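PDB 5Y9D: acyl-coenzyme A oxidase 1 from Yarrowia lipolytica, which oxidises acyl-CoAs to (2E)-enoyl-CoAs with FAD as cofactor, passing the electrons to oxygen to give hydrogen peroxide in peroxisomal fatty acid beta-oxidation. Local coordinates for residues Q90-E93 with R94-A97; G510-R513 with E514-L517; T40-V44 with R45-N49. All blocks are in the same frame, centred on the assembly; numbering follows the deposited sequence.

Contact 1. Residues Q90-E93 with R94-A97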
ATOM      1  N   GLN A  90      12.036 -13.648  19.347  1.00 26.28           N
ATOM      2  CA  GLN A  90      13.167 -12.717  19.295  1.00 28.18           C
ATOM      3  C   GLN A  90      12.796 -11.273  19.650  1.00 24.74           C
ATOM      4  O   GLN A  90      13.612 -10.519  20.140  1.00 23.40           O
ATOM      5  CB  GLN A  90      13.852 -12.777  17.955  1.00 34.78           C
ATOM      6  CG  GLN A  90      13.087 -12.062  16.857  1.00 41.88           C
ATOM      7  CD  GLN A  90      13.556 -12.469  15.460  1.00 47.86           C
ATOM      8  OE1 GLN A  90      14.397 -13.388  15.301  1.00 46.81           O
ATOM      9  NE2 GLN A  90      13.025 -11.779  14.441  1.00 45.85           N
ATOM     10  N   THR A  91      11.557 -10.897  19.423  1.00 23.40           N
ATOM     11  CA  THR A  91      11.055  -9.634  19.902  1.00 23.02           C
ATOM     12  C   THR A  91      11.116  -9.601  21.445  1.00 25.54           C
ATOM     13  O   THR A  91      11.482  -8.573  22.039  1.00 24.02           O
ATOM     14  CB  THR A  91       9.633  -9.414  19.391  1.00 23.12           C
ATOM     15  OG1 THR A  91       9.622  -9.510  17.956  1.00 22.30           O
ATOM     16  CG2 THR A  91       9.099  -8.077  19.804  1.00 22.87           C
ATOM     17  N   MET A  92      10.801 -10.722  22.094  1.00 27.56           N
ATOM     18  CA  MET A  92      10.893 -10.772  23.556  1.00 29.90           C
ATOM     19  C   MET A  92      12.307 -10.614  24.046  1.00 27.09           C
ATOM     20  O   MET A  92      12.544  -9.867  24.962  1.00 25.24           O
ATOM     21  CB  MET A  92      10.325 -12.060  24.137  1.00 32.80           C
ATOM     22  CG  MET A  92       9.029 -11.838  24.854  1.00 37.87           C
ATOM     23  SD  MET A  92       9.129 -10.630  26.174  1.00 44.51           S
ATOM     24  CE  MET A  92       8.157  -9.285  25.532  1.00 47.08           C
ATOM     25  N   GLU A  93      13.238 -11.343  23.455  1.00 26.11           N
ATOM     26  CA  GLU A  93      14.651 -11.110  23.747  1.00 27.27           C
ATOM     27  C   GLU A  93      15.045  -9.625  23.527  1.00 26.37           C
ATOM     28  O   GLU A  93      15.753  -9.021  24.369  1.00 24.28           O
ATOM     29  CB  GLU A  93      15.538 -11.991  22.865  1.00 27.95           C
ATOM     30  CG  GLU A  93      15.357 -13.469  23.081  1.00 30.71           C
ATOM     31  CD  GLU A  93      15.999 -14.308  21.998  1.00 35.88           C
ATOM     32  OE1 GLU A  93      16.271 -13.752  20.904  1.00 37.73           O
ATOM     33  OE2 GLU A  93      16.229 -15.527  22.239  1.00 40.34           O
ATOM     34  N   ARG A  94      14.621  -9.047  22.398  1.00 24.61           N
ATOM     35  CA  ARG A  94      14.988  -7.653  22.097  1.00 26.24           C
ATOM     36  C   ARG A  94      14.413  -6.684  23.113  1.00 26.15           C
ATOM     37  O   ARG A  94      15.102  -5.806  23.592  1.00 30.22           O
ATOM     38  CB  ARG A  94      14.646  -7.273  20.660  1.00 27.03           C
ATOM     39  CG  ARG A  94      15.491  -8.074  19.674  1.00 27.98           C
ATOM     40  CD  ARG A  94      15.047  -7.917  18.248  1.00 30.20           C
ATOM     41  NE  ARG A  94      15.623  -8.939  17.385  1.00 33.86           N
ATOM     42  CZ  ARG A  94      15.415  -9.029  16.074  1.00 37.11           C
ATOM     43  NH1 ARG A  94      14.659  -8.139  15.442  1.00 39.09           N
ATOM     44  NH2 ARG A  94      15.968 -10.018  15.388  1.00 38.82           N
ATOM     45  N   VAL A  95      13.165  -6.871  23.486  1.00 26.97           N
ATOM     46  CA  VAL A  95      12.574  -6.089  24.565  1.00 26.58           C
ATOM     47  C   VAL A  95      13.417  -6.186  25.843  1.00 25.42           C
ATOM     48  O   VAL A  95      13.696  -5.176  26.471  1.00 26.23           O
ATOM     49  CB  VAL A  95      11.110  -6.531  24.866  1.00 26.28           C
ATOM     50  CG1 VAL A  95      10.579  -5.843  26.129  1.00 25.88           C
ATOM     51  CG2 VAL A  95      10.219  -6.216  23.699  1.00 25.30           C
ATOM     52  N   ALA A  96      13.835  -7.389  26.210  1.00 23.21           N
ATOM     53  CA  ALA A  96      14.704  -7.562  27.374  1.00 23.66           C
ATOM     54  C   ALA A  96      15.983  -6.745  27.309  1.00 25.69           C
ATOM     55  O   ALA A  96      16.349  -6.093  28.261  1.00 29.15           O
ATOM     56  CB  ALA A  96      15.025  -9.027  27.578  1.00 22.67           C
ATOM     57  N   ALA A  97      16.631  -6.746  26.153  1.00 29.32           N
ATOM     58  CA  ALA A  97      17.928  -6.083  25.955  1.00 28.07           C
ATOM     59  C   ALA A  97      17.828  -4.569  25.977  1.00 29.82           C
ATOM     60  O   ALA A  97      18.823  -3.908  26.322  1.00 31.49           O
ATOM     61  CB  ALA A  97      18.546  -6.520  24.640  1.00 26.40           C
TER
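Gln90 and Arg94 sit one turn apart on the alpha-helix 84-98, part of the N-terminal helical region of this acyl-CoA oxidase, and their side chains run side by side in the same direction. The carboxamide of Gln90 lies over one face of the Arg94 guanidinium, the two planes only 15° apart; the side chains stack, while the residues' hydrogen bond runs through the backbone, Arg94 N to Gln90 O. The overlap is off-centre: Gln90 CD is 3.4 Å from Arg94 NH2, while Gln90 CG stands 3.9 Å from CZ of the same arginine. Gln90 reaches this position because CG is tucked between its backbone N and carbonyl carbon (chi1 76°) and the chain then runs out straight; Arg94 is extended as well, out to NE.

Stacking leaves the N-H groups of the guanidinium to other partners. NH2 forms a salt bridge with Asp79 and NH1 another with Asp121, and together these fix the plane against which the Gln90 amide rests. Two acids around one arginine would be expected to stabilise its positive charge.

Elsewhere on the helix, Met92 and Val95 make an apolar pair. Met92, its chain bent at chi2 and chi3, curls back to bring CE within 4.1 Å of Val95 CB, and the two side chains meet at a slant. Tyr686 of the second subunit packs on Met92, and Phe694 of that subunit on Ala96, at the dimer interface. Regular i to i+4 bonds hold the backbone beneath both pairs, among them Val95 N to Thr91 O at 2.8 Å, with an N-H...O angle of 170°.

Contact 2. Residues G510-R513 with E514-L517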
ATOM      1  N   GLY A 510      -2.580  35.815 -15.058  1.00 87.58           N
ATOM      2  CA  GLY A 510      -1.474  34.893 -14.752  1.00 79.51           C
ATOM      3  C   GLY A 510      -0.611  35.323 -13.578  1.00 71.24           C
ATOM      4  O   GLY A 510      -0.587  36.485 -13.201  1.00 70.65           O
ATOM      5  N   THR A 511       0.106  34.370 -13.000  1.00 67.01           N
ATOM      6  CA  THR A 511       1.056  34.644 -11.929  1.00 64.83           C
ATOM      7  C   THR A 511       2.472  34.480 -12.518  1.00 64.43           C
ATOM      8  O   THR A 511       2.749  33.490 -13.189  1.00 58.40           O
ATOM      9  CB  THR A 511       0.834  33.673 -10.739  1.00 61.40           C
ATOM     10  OG1 THR A 511      -0.559  33.653 -10.390  1.00 55.49           O
ATOM     11  CG2 THR A 511       1.673  34.083  -9.507  1.00 61.17           C
ATOM     12  N   PRO A 512       3.372  35.451 -12.281  1.00 67.90           N
ATOM     13  CA  PRO A 512       4.694  35.326 -12.890  1.00 67.66           C
ATOM     14  C   PRO A 512       5.547  34.276 -12.204  1.00 68.15           C
ATOM     15  O   PRO A 512       5.206  33.791 -11.122  1.00 67.11           O
ATOM     16  CB  PRO A 512       5.311  36.707 -12.662  1.00 70.79           C
ATOM     17  CG  PRO A 512       4.696  37.172 -11.380  1.00 71.39           C
ATOM     18  CD  PRO A 512       3.293  36.611 -11.370  1.00 68.79           C
ATOM     19  N   ARG A 513       6.659  33.945 -12.846  1.00 68.64           N
ATOM     20  CA  ARG A 513       7.649  33.016 -12.313  1.00 66.95           C
ATOM     21  C   ARG A 513       8.242  33.447 -10.955  1.00 68.33           C
ATOM     22  O   ARG A 513       8.428  32.608 -10.074  1.00 71.31           O
ATOM     23  CB  ARG A 513       8.771  32.831 -13.348  1.00 67.41           C
ATOM     24  CG  ARG A 513      10.092  32.311 -12.795  1.00 68.46           C
ATOM     25  CD  ARG A 513      11.188  32.356 -13.842  1.00 65.97           C
ATOM     26  NE  ARG A 513      11.035  31.256 -14.788  1.00 65.24           N
ATOM     27  CZ  ARG A 513      11.538  30.033 -14.622  1.00 65.02           C
ATOM     28  NH1 ARG A 513      11.314  29.115 -15.558  1.00 67.17           N
ATOM     29  NH2 ARG A 513      12.267  29.715 -13.539  1.00 59.81           N
ATOM     30  N   GLU A 514       8.546  34.737 -10.801  1.00 67.16           N
ATOM     31  CA  GLU A 514       9.224  35.261  -9.599  1.00 66.81           C
ATOM     32  C   GLU A 514       8.390  35.039  -8.348  1.00 65.59           C
ATOM     33  O   GLU A 514       8.915  34.679  -7.293  1.00 67.17           O
ATOM     34  CB  GLU A 514       9.504  36.770  -9.714  1.00 71.31           C
ATOM     35  CG  GLU A 514      10.557  37.176 -10.744  1.00 73.66           C
ATOM     36  CD  GLU A 514      10.017  37.266 -12.170  1.00 71.57           C
ATOM     37  OE1 GLU A 514      10.701  36.758 -13.096  1.00 65.77           O
ATOM     38  OE2 GLU A 514       8.912  37.832 -12.361  1.00 70.04           O
ATOM     39  N   GLN A 515       7.092  35.278  -8.460  1.00 63.40           N
ATOM     40  CA  GLN A 515       6.177  35.029  -7.344  1.00 65.26           C
ATOM     41  C   GLN A 515       6.046  33.529  -7.069  1.00 56.58           C
ATOM     42  O   GLN A 515       6.091  33.080  -5.930  1.00 51.13           O
ATOM     43  CB  GLN A 515       4.805  35.640  -7.640  1.00 65.41           C
ATOM     44  CG  GLN A 515       4.822  37.155  -7.646  1.00 66.83           C
ATOM     45  CD  GLN A 515       3.506  37.736  -8.097  1.00 72.90           C
ATOM     46  OE1 GLN A 515       2.434  37.292  -7.665  1.00 75.51           O
ATOM     47  NE2 GLN A 515       3.573  38.727  -8.985  1.00 73.52           N
ATOM     48  N   LEU A 516       5.906  32.759  -8.134  1.00 54.05           N
ATOM     49  CA  LEU A 516       5.798  31.321  -8.011  1.00 57.21           C
ATOM     50  C   LEU A 516       7.041  30.618  -7.412  1.00 55.90           C
ATOM     51  O   LEU A 516       6.926  29.481  -6.957  1.00 58.68           O
ATOM     52  CB  LEU A 516       5.424  30.714  -9.368  1.00 60.08           C
ATOM     53  CG  LEU A 516       3.954  30.839  -9.802  1.00 60.09           C
ATOM     54  CD1 LEU A 516       3.775  30.212 -11.179  1.00 59.77           C
ATOM     55  CD2 LEU A 516       2.997  30.210  -8.790  1.00 59.61           C
ATOM     56  N   LEU A 517       8.202  31.277  -7.403  1.00 53.82           N
ATOM     57  CA  LEU A 517       9.378  30.781  -6.670  1.00 54.03           C
ATOM     58  C   LEU A 517       9.599  31.506  -5.348  1.00 55.10           C
ATOM     59  O   LEU A 517      10.692  31.430  -4.774  1.00 54.63           O
ATOM     60  CB  LEU A 517      10.646  30.926  -7.514  1.00 56.64           C
ATOM     61  CG  LEU A 517      10.849  29.942  -8.656  1.00 56.61           C
ATOM     62  CD1 LEU A 517      12.134  30.305  -9.386  1.00 58.11           C
ATOM     63  CD2 LEU A 517      10.898  28.515  -8.132  1.00 57.09           C
TER
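Pro512 and Gln515 meet at the start of the short helix 513-516, where Pro512 occupies the N-cap position and its ring lies against the Gln515 amide. The tight side of this helix N-terminus is formed by Thr511, Pro512, Gln515 and Leu516. With OG1 beside the backbone N (chi1 -49°), Thr511 has CG2 anti to that N, which turns the methyl toward the helix, 4.0 Å from Leu516 CG and 3.8 Å from Gln515 OE1. The Thr511 and Gln515 side chains cross at about a right angle, and Gln515 continues past the threonine to bring NE2 to 3.1 Å from Pro512 CG. Phe521 of helix 519-544 packs on Thr511, Gln515 and Leu516, while Ile625 and Leu628 of helix 619-637 also cover Leu516. The Thr511 hydroxyl is hydrogen-bonded to Gln506.

Packing is much thinner around Glu514, which is exposed to solvent. Its chain bends at chi2 (82°), and OE2 comes no closer to Pro512 than 3.8 Å from CB. Arg513 and Leu517 run alongside each other in the same direction but touch lightly, with NH2 of the arginine 4.2 Å from Leu517 CD1; the charge of Arg513 is met by a salt bridge to Glu631.

The turn itself is held by Leu516 N bonding to Pro512 O at 3.2 Å, and by Leu517 N to Arg513 O at 3.0 Å, the latter more bent, with an N-H...O angle of 133°.

Contact 3. Residues T40-V44 with R45-N49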
ATOM      1  N   THR A  40      28.491  16.278  -4.445  1.00 33.83           N
ATOM      2  CA  THR A  40      27.960  16.980  -3.298  1.00 31.97           C
ATOM      3  C   THR A  40      28.714  18.296  -3.058  1.00 33.62           C
ATOM      4  O   THR A  40      29.933  18.301  -3.001  1.00 33.29           O
ATOM      5  CB  THR A  40      27.992  16.064  -2.064  1.00 31.08           C
ATOM      6  OG1 THR A  40      27.170  14.931  -2.327  1.00 31.36           O
ATOM      7  CG2 THR A  40      27.449  16.755  -0.799  1.00 30.87           C
ATOM      8  N   GLN A  41      27.969  19.393  -2.910  1.00 36.19           N
ATOM      9  CA  GLN A  41      28.523  20.751  -2.855  1.00 39.67           C
ATOM     10  C   GLN A  41      28.751  21.237  -1.436  1.00 38.25           C
ATOM     11  O   GLN A  41      29.398  22.255  -1.241  1.00 36.00           O
ATOM     12  CB  GLN A  41      27.550  21.731  -3.522  1.00 47.05           C
ATOM     13  CG  GLN A  41      28.154  22.559  -4.656  1.00 52.97           C
ATOM     14  CD  GLN A  41      28.038  21.849  -5.991  1.00 56.42           C
ATOM     15  OE1 GLN A  41      28.309  20.650  -6.081  1.00 59.48           O
ATOM     16  NE2 GLN A  41      27.613  22.576  -7.030  1.00 53.39           N
ATOM     17  N   PHE A  42      28.186  20.516  -0.465  1.00 36.52           N
ATOM     18  CA  PHE A  42      28.145  20.915   0.950  1.00 35.13           C
ATOM     19  C   PHE A  42      28.717  19.814   1.878  1.00 34.80           C
ATOM     20  O   PHE A  42      28.927  18.683   1.468  1.00 38.15           O
ATOM     21  CB  PHE A  42      26.687  21.269   1.342  1.00 34.87           C
ATOM     22  CG  PHE A  42      25.683  20.169   1.053  1.00 33.15           C
ATOM     23  CD1 PHE A  42      25.513  19.108   1.930  1.00 32.00           C
ATOM     24  CD2 PHE A  42      24.929  20.186  -0.098  1.00 31.22           C
ATOM     25  CE1 PHE A  42      24.619  18.088   1.646  1.00 30.92           C
ATOM     26  CE2 PHE A  42      24.023  19.182  -0.372  1.00 31.30           C
ATOM     27  CZ  PHE A  42      23.879  18.119   0.490  1.00 30.37           C
ATOM     28  N   THR A  43      28.988  20.154   3.121  1.00 35.30           N
ATOM     29  CA  THR A  43      29.366  19.174   4.126  1.00 36.01           C
ATOM     30  C   THR A  43      28.123  18.447   4.655  1.00 38.54           C
ATOM     31  O   THR A  43      27.243  19.067   5.279  1.00 40.17           O
ATOM     32  CB  THR A  43      30.065  19.860   5.297  1.00 37.01           C
ATOM     33  OG1 THR A  43      31.245  20.521   4.810  1.00 39.47           O
ATOM     34  CG2 THR A  43      30.431  18.842   6.408  1.00 36.34           C
ATOM     35  N   VAL A  44      28.056  17.138   4.414  1.00 36.98           N
ATOM     36  CA  VAL A  44      26.859  16.350   4.734  1.00 37.14           C
ATOM     37  C   VAL A  44      26.384  16.586   6.162  1.00 33.72           C
ATOM     38  O   VAL A  44      25.213  16.747   6.404  1.00 35.31           O
ATOM     39  CB  VAL A  44      27.088  14.833   4.538  1.00 36.96           C
ATOM     40  CG1 VAL A  44      25.955  14.030   5.150  1.00 38.38           C
ATOM     41  CG2 VAL A  44      27.214  14.502   3.067  1.00 36.72           C
ATOM     42  N   ARG A  45      27.303  16.623   7.104  1.00 33.01           N
ATOM     43  CA  ARG A  45      26.936  16.746   8.505  1.00 30.08           C
ATOM     44  C   ARG A  45      26.288  18.077   8.830  1.00 32.56           C
ATOM     45  O   ARG A  45      25.613  18.177   9.849  1.00 35.00           O
ATOM     46  CB  ARG A  45      28.149  16.530   9.382  1.00 28.68           C
ATOM     47  CG  ARG A  45      27.813  16.189  10.802  1.00 29.75           C
ATOM     48  CD  ARG A  45      29.074  16.141  11.626  1.00 29.36           C
ATOM     49  NE  ARG A  45      28.820  15.769  13.023  1.00 30.83           N
ATOM     50  CZ  ARG A  45      28.560  14.529  13.457  1.00 28.78           C
ATOM     51  NH1 ARG A  45      28.432  13.501  12.613  1.00 28.05           N
ATOM     52  NH2 ARG A  45      28.393  14.320  14.743  1.00 27.11           N
ATOM     53  N   ASP A  46      26.471  19.110   8.000  1.00 31.61           N
ATOM     54  CA  ASP A  46      25.770  20.359   8.260  1.00 31.84           C
ATOM     55  C   ASP A  46      24.249  20.148   8.013  1.00 31.16           C
ATOM     56  O   ASP A  46      23.427  20.608   8.801  1.00 32.38           O
ATOM     57  CB  ASP A  46      26.318  21.527   7.427  1.00 35.32           C
ATOM     58  CG  ASP A  46      27.718  22.003   7.865  1.00 38.45           C
ATOM     59  OD1 ASP A  46      28.125  21.864   9.038  1.00 44.49           O
ATOM     60  OD2 ASP A  46      28.415  22.572   7.010  1.00 41.30           O
ATOM     61  N   VAL A  47      23.876  19.455   6.938  1.00 29.49           N
ATOM     62  CA  VAL A  47      22.463  19.125   6.702  1.00 31.78           C
ATOM     63  C   VAL A  47      21.924  18.180   7.789  1.00 32.60           C
ATOM     64  O   VAL A  47      20.810  18.361   8.250  1.00 35.31           O
ATOM     65  CB  VAL A  47      22.195  18.486   5.323  1.00 30.08           C
ATOM     66  CG1 VAL A  47      20.697  18.364   5.087  1.00 29.07           C
ATOM     67  CG2 VAL A  47      22.804  19.322   4.216  1.00 31.65           C
ATOM     68  N   THR A  48      22.724  17.190   8.188  1.00 31.62           N
ATOM     69  CA  THR A  48      22.350  16.252   9.256  1.00 31.00           C
ATOM     70  C   THR A  48      22.050  17.030  10.558  1.00 31.06           C
ATOM     71  O   THR A  48      21.052  16.787  11.213  1.00 29.30           O
ATOM     72  CB  THR A  48      23.451  15.166   9.465  1.00 28.31           C
ATOM     73  OG1 THR A  48      23.735  14.503   8.217  1.00 26.08           O
ATOM     74  CG2 THR A  48      22.995  14.114  10.437  1.00 28.41           C
ATOM     75  N   ASN A  49      22.893  18.007  10.869  1.00 32.30           N
ATOM     76  CA  ASN A  49      22.716  18.912  12.020  1.00 31.27           C
ATOM     77  C   ASN A  49      21.494  19.797  11.897  1.00 31.91           C
ATOM     78  O   ASN A  49      20.777  20.015  12.857  1.00 33.69           O
ATOM     79  CB  ASN A  49      23.974  19.757  12.205  1.00 28.93           C
ATOM     80  CG  ASN A  49      25.133  18.929  12.713  1.00 30.86           C
ATOM     81  OD1 ASN A  49      24.944  17.805  13.227  1.00 29.46           O
ATOM     82  ND2 ASN A  49      26.344  19.463  12.586  1.00 33.03           N
TER
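Phe42 carries its ring with CG between the backbone N and the carbonyl carbon (chi1 55°), and Val47 holds CG2 anti to its own carbonyl carbon; together these settings bring the ring and the methyl into contact five residues apart. Val47 CG2 approaches Phe42 CE1 to 3.4 Å and CD1 to 3.6 Å, so one methyl branch does the touching, coming in obliquely at the CD1-CE1 bond. Thr40 CG2 lies over the centre of one ring face, 3.9 Å above the plane, so this loop residue packs on the same aromatic. The ring also meets His591, with their planes at about 50°, while Leu643 of helix 640-646 adds a further apolar contact.

Next to this hydrophobic pair, Thr43 and Asp46 pack through carbon and carboxylate, Asp46 OD2 lying 3.6 Å from Thr43 CB. The polar link between these residues is in the backbone: Asp46 N donates to Thr43 O at 2.8 Å, with the donor well above the carbonyl plane, as the chain tightens into its first turn. From the next carbonyl, Val44 O, the bond goes to Thr48 N at 3.1 Å with the donor in the carbonyl plane and an N-H...O angle of 166°, a regular alpha-helical link. The Thr48 side chain lies across Val44, OG1 being 3.2 Å from Val44 O and 3.8 Å from Val44 CG1, and its hydroxyl is hydrogen-bonded to Ala646 O.

Arg45 leads away from these pairs to salt bridges with Glu55 and Glu62, tying the first turn to helix 55-70. The whole is a loop-to-helix entry in which an aromatic residue before helix 44-52 packs back on a valine of its first turns, a hydrophobic staple spanning i to i+5 in the N-terminal helical region of the oxidase.

Overall arrangement
The three contacts are separate local features of one chain, following one another in the order 3, 1, 2, and none touches another. Contacts 2 and 3 are the closer neighbours, with nearest atoms about 17 Å apart; contacts 1 and 2 lie on opposite sides of the chain's centre, their centres 55 Å apart. Contact 1 faces the flavin region only at a distance: the Thr91 side chain is about 13 Å from a bound FAD, and that of Met92 about 10 Å from Gly208, a probable FAD-binding residue. It also meets the second subunit, whereas contacts 2 and 3 are away from the annotated sites and touch no other chain.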